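Local coordinates for protein N-methyltransferase (Streptoalloteichus sp. ATCC 53650, PDB 5BSZ) that probably transfers a methyl group from S-adenosylmethionine to the amino group of a trideoxysugar, a step linked to kedarcidin, at residues A[37-40]-A[41-45]. Residues are numbered along the deposited sequence; the frame is centred on the assembly and turned at random.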
loop_
_atom_site.group_PDB
_atom_site.type_symbol
_atom_site.label_atom_id
_atom_site.label_comp_id
_atom_site.label_asym_id
_atom_site.label_seq_id
_atom_site.Cartn_x
_atom_site.Cartn_y
_atom_site.Cartn_z
ATOM N N VAL A 37 -17.809 -30.178 21.590
ATOM C CA VAL A 37 -17.976 -29.581 22.909
ATOM C C VAL A 37 -19.144 -30.279 23.640
ATOM O O VAL A 37 -18.989 -30.726 24.774
ATOM C CB VAL A 37 -18.280 -28.061 22.805
ATOM C CG1 VAL A 37 -18.566 -27.485 24.200
ATOM C CG2 VAL A 37 -17.105 -27.318 22.159
ATOM N N ARG A 38 -20.287 -30.386 22.981
ATOM C CA ARG A 38 -21.493 -30.967 23.580
ATOM C C ARG A 38 -21.186 -32.371 24.139
ATOM O O ARG A 38 -21.487 -32.719 25.288
ATOM C CB ARG A 38 -22.630 -31.036 22.546
ATOM C CG ARG A 38 -23.898 -31.738 23.074
ATOM C CD ARG A 38 -24.843 -32.208 21.968
ATOM N NE ARG A 38 -24.313 -33.458 21.447
ATOM C CZ ARG A 38 -24.400 -34.632 22.089
ATOM N NH1 ARG A 38 -25.126 -34.766 23.201
ATOM N NH2 ARG A 38 -23.784 -35.688 21.570
ATOM N N ARG A 39 -20.525 -33.160 23.304
ATOM C CA ARG A 39 -20.239 -34.563 23.580
ATOM C C ARG A 39 -19.283 -34.712 24.737
ATOM O O ARG A 39 -19.543 -35.481 25.671
ATOM C CB ARG A 39 -19.678 -35.228 22.317
ATOM C CG ARG A 39 -19.354 -36.703 22.410
ATOM C CD ARG A 39 -18.531 -37.154 21.205
ATOM N NE ARG A 39 -17.374 -37.903 21.685
ATOM C CZ ARG A 39 -16.777 -38.892 21.034
ATOM N NH1 ARG A 39 -15.740 -39.502 21.591
ATOM N NH2 ARG A 39 -17.194 -39.259 19.831
ATOM N N VAL A 40 -18.158 -33.996 24.699
ATOM C CA VAL A 40 -17.156 -34.101 25.746
ATOM C C VAL A 40 -17.719 -33.601 27.103
ATOM O O VAL A 40 -17.415 -34.124 28.172
ATOM C CB VAL A 40 -15.902 -33.269 25.355
ATOM C CG1 VAL A 40 -15.028 -33.050 26.555
ATOM C CG2 VAL A 40 -15.104 -33.938 24.236
ATOM N N VAL A 41 -18.512 -32.535 27.073
ATOM C CA VAL A 41 -19.170 -32.006 28.278
ATOM C C VAL A 41 -20.235 -33.002 28.838
ATOM O O VAL A 41 -20.217 -33.328 30.017
ATOM C CB VAL A 41 -19.826 -30.638 27.975
ATOM C CG1 VAL A 41 -20.764 -30.196 29.111
ATOM C CG2 VAL A 41 -18.722 -29.585 27.783
ATOM N N ARG A 42 -21.126 -33.494 27.989
ATOM C CA ARG A 42 -22.191 -34.370 28.461
ATOM C C ARG A 42 -21.673 -35.716 28.949
ATOM O O ARG A 42 -22.196 -36.253 29.931
ATOM C CB ARG A 42 -23.276 -34.495 27.422
ATOM C CG ARG A 42 -24.093 -33.222 27.225
ATOM C CD ARG A 42 -25.112 -33.067 28.348
ATOM N NE ARG A 42 -25.908 -31.838 28.230
ATOM C CZ ARG A 42 -26.843 -31.621 27.314
ATOM N NH1 ARG A 42 -27.158 -32.524 26.401
ATOM N NH2 ARG A 42 -27.504 -30.482 27.291
ATOM N N GLU A 43 -20.592 -36.224 28.367
ATOM C CA GLU A 43 -19.943 -37.405 28.939
ATOM C C GLU A 43 -19.518 -37.210 30.373
ATOM O O GLU A 43 -19.501 -38.176 31.117
ATOM C CB GLU A 43 -18.657 -37.858 28.229
ATOM C CG GLU A 43 -18.828 -38.345 26.812
ATOM C CD GLU A 43 -17.496 -38.701 26.137
ATOM O OE1 GLU A 43 -16.442 -38.061 26.342
ATOM O OE2 GLU A 43 -17.514 -39.610 25.304
ATOM N N ARG A 44 -19.042 -36.021 30.724
ATOM C CA ARG A 44 -18.427 -35.801 32.027
ATOM C C ARG A 44 -19.456 -35.148 32.973
ATOM O O ARG A 44 -19.265 -35.156 34.169
ATOM C CB ARG A 44 -17.178 -34.927 31.898
ATOM C CG ARG A 44 -15.912 -35.631 31.378
ATOM C CD ARG A 44 -15.018 -34.697 30.512
ATOM N NE ARG A 44 -13.952 -35.522 29.942
ATOM C CZ ARG A 44 -14.129 -36.262 28.862
ATOM N NH1 ARG A 44 -15.243 -36.163 28.140
ATOM N NH2 ARG A 44 -13.163 -37.052 28.476
ATOM N N ARG A 45 -20.509 -34.570 32.414
ATOM C CA ARG A 45 -21.478 -33.752 33.154
ATOM C C ARG A 45 -22.813 -33.887 32.455
ATOM O O ARG A 45 -23.230 -33.043 31.657
ATOM C CB ARG A 45 -21.051 -32.297 33.286
ATOM C CG ARG A 45 -21.692 -31.700 34.541
ATOM C CD ARG A 45 -21.036 -30.430 35.001
ATOM N NE ARG A 45 -21.810 -29.615 35.945
ATOM C CZ ARG A 45 -21.647 -29.620 37.266
ATOM N NH1 ARG A 45 -22.350 -28.794 37.992
ATOM N NH2 ARG A 45 -20.770 -30.396 37.866
#
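R44 folds its side chain back alongside V40 on helix 30-44 and gives NH1 to the carbonyl of V40, 3.0 Å from NH1 to O. The bond lies in the carbonyl plane on a lone pair, at a C=O...N angle of 118°, and V40 O meets the guanidinium at its edge. CG sits beside the backbone N of R44 (chi1 -78°) and the chain bends at chi2, which brings CD across V40 O and leaves NH1 3.5 Å from CG1 of V40. The same NH1 also forms a salt bridge with E43, 2.9 Å to OE1 on its anti lone pair, while NH2 of R44 forms one with E228 of strand 225-230. The other carboxylate oxygen of E43, OE2, lies 4.0 Å from NE of R39, well out of that guanidinium's plane, a matter of charge alone; R39 has its salt bridge with D232. Further back, regular helical bonds run from V41, R42 and E43 to V37, R38 and R39, and on the inner face V37 CG1 lies 4.2 Å from V41 CG2. V41 packs on V143 and V145, V40 on V242 and L230, seating the helix against the Rossmann-like sheet. A leucine in place of R44 would probably leave E43 OE1 and E228 without this cationic partner and V40 O without its side-chain donor. One guanidinium thus joins E43, E228 and the V40 carbonyl, its charge probably balanced by the two carboxylates.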